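Local coordinates for DUF2666 domain-containing protein (Pyrococcus furiosus, PDB 3V68) that is of unknown function, belongs to the DUF2666 family and probably binds double-stranded DNA, at residues S34-S37 against N38-S42; E203-K206 against E207-L211. One frame throughout, in Å; residues are numbered along the deposited sequence.

Interaction 1. Residues S34-S37 against N38-S42; sequences SRVS and NTVSS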
loop_
_atom_site.group_PDB
_atom_site.type_symbol
_atom_site.label_atom_id
_atom_site.label_comp_id
_atom_site.label_asym_id
_atom_site.label_seq_id
_atom_site.Cartn_x
_atom_site.Cartn_y
_atom_site.Cartn_z
ATOM N N SER A 34 9.426 0.252 6.277
ATOM C CA SER A 34 9.104 1.369 5.392
ATOM C C SER A 34 9.515 1.046 3.962
ATOM O O SER A 34 8.723 1.186 3.030
ATOM C CB SER A 34 9.829 2.635 5.855
ATOM O OG SER A 34 9.273 3.133 7.058
ATOM N N ARG A 35 10.757 0.600 3.801
ATOM C CA ARG A 35 11.276 0.223 2.492
ATOM C C ARG A 35 10.548 -0.982 1.891
ATOM O O ARG A 35 10.256 -0.997 0.692
ATOM C CB ARG A 35 12.792 0.032 2.564
ATOM C CG ARG A 35 13.513 1.373 2.701
ATOM C CD ARG A 35 14.983 1.226 3.091
ATOM N NE ARG A 35 15.757 0.362 2.196
ATOM C CZ ARG A 35 16.180 0.706 0.980
ATOM N NH1 ARG A 35 15.902 1.903 0.477
ATOM N NH2 ARG A 35 16.895 -0.152 0.266
ATOM N N VAL A 36 10.212 -1.968 2.721
ATOM C CA VAL A 36 9.415 -3.099 2.251
ATOM C C VAL A 36 8.053 -2.624 1.737
ATOM O O VAL A 36 7.640 -2.998 0.637
ATOM C CB VAL A 36 9.258 -4.173 3.351
ATOM C CG1 VAL A 36 8.198 -5.195 2.973
ATOM C CG2 VAL A 36 10.593 -4.865 3.611
ATOM N N SER A 37 7.376 -1.790 2.525
ATOM C CA SER A 37 6.077 -1.237 2.130
ATOM C C SER A 37 6.174 -0.508 0.788
ATOM O O SER A 37 5.378 -0.756 -0.118
ATOM C CB SER A 37 5.543 -0.292 3.211
ATOM O OG SER A 37 4.415 0.432 2.743
ATOM N N ASN A 38 7.158 0.376 0.653
ATOM C CA ASN A 38 7.335 1.132 -0.589
ATOM C C ASN A 38 7.593 0.209 -1.780
ATOM O O ASN A 38 7.043 0.408 -2.870
ATOM C CB ASN A 38 8.498 2.122 -0.454
ATOM C CG ASN A 38 8.241 3.207 0.583
ATOM O OD1 ASN A 38 7.100 3.473 0.970
ATOM N ND2 ASN A 38 9.316 3.842 1.041
ATOM N N THR A 39 8.409 -0.813 -1.546
ATOM C CA THR A 39 8.823 -1.756 -2.587
ATOM C C THR A 39 7.666 -2.622 -3.067
ATOM O O THR A 39 7.396 -2.688 -4.268
ATOM C CB THR A 39 9.991 -2.630 -2.105
ATOM O OG1 THR A 39 11.056 -1.776 -1.672
ATOM C CG2 THR A 39 10.507 -3.536 -3.229
ATOM N N VAL A 40 6.981 -3.286 -2.140
ATOM C CA VAL A 40 5.900 -4.183 -2.545
ATOM C C VAL A 40 4.726 -3.415 -3.149
ATOM O O VAL A 40 4.098 -3.884 -4.102
ATOM C CB VAL A 40 5.459 -5.158 -1.427
ATOM C CG1 VAL A 40 6.647 -5.980 -0.948
ATOM C CG2 VAL A 40 4.799 -4.428 -0.257
ATOM N N SER A 41 4.450 -2.225 -2.621
ATOM C CA SER A 41 3.353 -1.407 -3.145
ATOM C C SER A 41 3.616 -0.987 -4.586
ATOM O O SER A 41 2.694 -0.946 -5.399
ATOM C CB SER A 41 3.125 -0.181 -2.272
ATOM O OG SER A 41 2.648 -0.557 -0.993
ATOM N N SER A 42 4.877 -0.703 -4.899
ATOM C CA SER A 42 5.264 -0.288 -6.249
ATOM C C SER A 42 5.115 -1.418 -7.270
ATOM O O SER A 42 4.917 -1.164 -8.460
ATOM C CB SER A 42 6.701 0.245 -6.261
ATOM O OG SER A 42 7.656 -0.801 -6.229
HETATM O O HOH W 1 4.506 2.648 1.136
#

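Interaction 2. Residues E203-K206 against E207-L211; sequences EEIK and EIVQL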
loop_
_atom_site.group_PDB
_atom_site.type_symbol
_atom_site.label_atom_id
_atom_site.label_comp_id
_atom_site.label_asym_id
_atom_site.label_seq_id
_atom_site.Cartn_x
_atom_site.Cartn_y
_atom_site.Cartn_z
ATOM N N GLU A 203 -15.542 22.283 -0.146
ATOM C CA GLU A 203 -15.279 23.089 1.045
ATOM C C GLU A 203 -14.702 22.246 2.184
ATOM O O GLU A 203 -13.751 22.662 2.847
ATOM C CB GLU A 203 -16.530 23.861 1.507
ATOM C CG GLU A 203 -17.803 23.029 1.699
ATOM C CD GLU A 203 -18.739 23.063 0.496
ATOM O OE1 GLU A 203 -19.971 23.072 0.714
ATOM O OE2 GLU A 203 -18.258 23.083 -0.660
ATOM N N GLU A 204 -15.264 21.056 2.380
ATOM C CA GLU A 204 -14.840 20.163 3.458
ATOM C C GLU A 204 -13.511 19.471 3.154
ATOM O O GLU A 204 -12.717 19.219 4.066
ATOM C CB GLU A 204 -15.924 19.135 3.760
ATOM C CG GLU A 204 -15.767 18.495 5.123
ATOM C CD GLU A 204 -17.014 17.787 5.602
ATOM O OE1 GLU A 204 -17.242 17.779 6.830
ATOM O OE2 GLU A 204 -17.764 17.241 4.764
ATOM N N ILE A 205 -13.281 19.160 1.880
ATOM C CA ILE A 205 -11.986 18.650 1.423
ATOM C C ILE A 205 -10.880 19.664 1.740
ATOM O O ILE A 205 -9.828 19.305 2.273
ATOM C CB ILE A 205 -12.010 18.295 -0.092
ATOM C CG1 ILE A 205 -12.937 17.095 -0.340
ATOM C CG2 ILE A 205 -10.595 18.006 -0.618
ATOM C CD1 ILE A 205 -13.218 16.790 -1.812
ATOM N N LYS A 206 -11.137 20.933 1.426
ATOM C CA LYS A 206 -10.216 22.015 1.750
ATOM C C LYS A 206 -9.907 22.050 3.251
ATOM O O LYS A 206 -8.752 22.132 3.656
ATOM C CB LYS A 206 -10.812 23.355 1.298
ATOM C CG LYS A 206 -9.840 24.527 1.323
ATOM C CD LYS A 206 -10.516 25.829 0.882
ATOM C CE LYS A 206 -10.954 25.793 -0.583
ATOM N NZ LYS A 206 -11.690 27.034 -0.979
ATOM N N GLU A 207 -10.952 21.966 4.068
ATOM C CA GLU A 207 -10.799 21.991 5.517
ATOM C C GLU A 207 -9.981 20.819 6.059
ATOM O O GLU A 207 -9.120 21.004 6.922
ATOM C CB GLU A 207 -12.171 22.035 6.192
ATOM C CG GLU A 207 -12.868 23.381 6.054
ATOM C CD GLU A 207 -14.376 23.297 6.218
ATOM O OE1 GLU A 207 -14.898 22.213 6.553
ATOM O OE2 GLU A 207 -15.046 24.329 6.001
ATOM N N ILE A 208 -10.243 19.616 5.553
ATOM C CA ILE A 208 -9.550 18.447 6.087
ATOM C C ILE A 208 -8.081 18.387 5.652
ATOM O O ILE A 208 -7.219 17.950 6.416
ATOM C CB ILE A 208 -10.318 17.107 5.848
ATOM C CG1 ILE A 208 -9.856 16.052 6.871
ATOM C CG2 ILE A 208 -10.203 16.624 4.396
ATOM C CD1 ILE A 208 -10.555 14.700 6.781
ATOM N N VAL A 209 -7.799 18.857 4.438
ATOM C CA VAL A 209 -6.414 18.959 3.972
ATOM C C VAL A 209 -5.642 19.951 4.842
ATOM O O VAL A 209 -4.517 19.674 5.263
ATOM C CB VAL A 209 -6.333 19.349 2.483
ATOM C CG1 VAL A 209 -4.905 19.710 2.093
ATOM C CG2 VAL A 209 -6.824 18.202 1.623
ATOM N N GLN A 210 -6.267 21.091 5.132
ATOM C CA GLN A 210 -5.657 22.083 6.004
ATOM C C GLN A 210 -5.376 21.515 7.394
ATOM O O GLN A 210 -4.297 21.712 7.947
ATOM C CB GLN A 210 -6.536 23.331 6.087
ATOM C CG GLN A 210 -5.931 24.463 6.905
ATOM C CD GLN A 210 -4.666 25.040 6.293
ATOM O OE1 GLN A 210 -4.474 25.017 5.077
ATOM N NE2 GLN A 210 -3.795 25.568 7.140
ATOM N N LEU A 211 -6.350 20.789 7.945
ATOM C CA LEU A 211 -6.163 20.140 9.234
ATOM C C LEU A 211 -5.001 19.147 9.196
ATOM O O LEU A 211 -4.184 19.102 10.122
ATOM C CB LEU A 211 -7.456 19.462 9.702
ATOM C CG LEU A 211 -7.425 18.891 11.124
ATOM C CD1 LEU A 211 -7.205 19.976 12.169
ATOM C CD2 LEU A 211 -8.687 18.094 11.435
#

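Interaction 1. Residues S34-S37 against N38-S42
The carbonyl oxygen of Arg35 is gripped twice by Thr39, whose backbone N lies 2.9 Å from Arg35 O and whose hydroxyl OG1 lies 2.6 Å from the same Arg35 O. The two donors come from opposite faces of the carbonyl plane, the hydroxyl standing well above it. Thr39 reaches back this way because OG1 is anti to its own carbonyl carbon (chi1 -55°), turned toward the preceding turn; the hydroxyl is also hydrogen-bonded to Ile123 N. Ser41 repeats the pattern two residues on: its N and its OG both donate to Ser37 O, again from opposite faces, with Ser41 OG 2.9 Å from Ser37 O.

A water links the neighbours Ser37 and Asn38, donating to Asn38 OD1 at 2.7 Å and sitting equally close to Ser37 OG. The Asn38 amide folds back against the preceding turn, its CG 3.2 Å from Ser34 O, while its ND2 is hydrogen-bonded to the backbone oxygens of Phe118 and Gly121. With an alanine in place of Asn38, the carbonyls of Phe118 and Gly121 would probably lose their N-H donor and the bridging water one of its two anchors.

The apolar side belongs to the valines, Val36 CG1 meeting Val40 CG1 at 4.3 Å. Both reach Phe8 of strand 5-12 and side chains of helix 160-181. The backbone bonds are regular, the N-H...O angle from Val40 N to Val36 O being 179°. The whole is a largely buried part of alpha-helix 26-43, in which the hydroxyls of Thr39 and Ser41 fold back onto the i-4 carbonyls, a common way of satisfying such hydroxyls inside a helix.

Interaction 2. Residues E203-K206 against E207-L211
A partly buried, amphipathic part of helix 202-213 brings Ile205 and Val209 together on one side and Glu203, Glu204 and Glu207 on another. The apolar pair meets by methyls, Ile205 CG2 lying 4.4 Å from Val209 CG2, and Val209 CG2 also rests 3.3 Å from Ile205 O. In Val209 that methyl is anti to the carbonyl carbon, next to the backbone N, which turns it back toward the previous turn.

Regular i to i+4 backbone bonds carry the helix through here, for example Val209 N to Ile205 O at 3.0 Å, with an N-H...O angle of 163°. Val209 packs on Leu66, Glu67 and Leu70 of helix 66-73 and Ile205 on Lys71, so this face joins the second DUF2666 domain to a helix of the first.

Around the helix, Glu207 lies back along the preceding turn: its CG is 3.4 Å from Glu203 O, and its OE1 is 3.7 Å from Glu204 CA. The extended side chain of Glu204 crosses it obliquely, and the two carboxylate planes are 85° apart. Their nearest carboxylate oxygens, Glu204 OE1 and Glu207 OE1, stay 5.0 Å apart, like charges whose mutual repulsion may be eased for Glu204 by a long, weak ion pair with Lys201.

In the fold
Interaction 1 comes first along the chain, in the first DUF2666 domain, and interaction 2 follows in the second. Their centres are about 28 Å apart and their nearest atoms about 20 Å, so neither touches the other. Interaction 1 lies deep, its centre about 7 Å from the centre of the chain, whereas the centre of interaction 2 lies about 23 Å from it, towards the periphery. Each nevertheless joins the two domains: the valines of 34-42 meet helix 160-181 of the second, and 203-211 packs on helix 66-73 of the first.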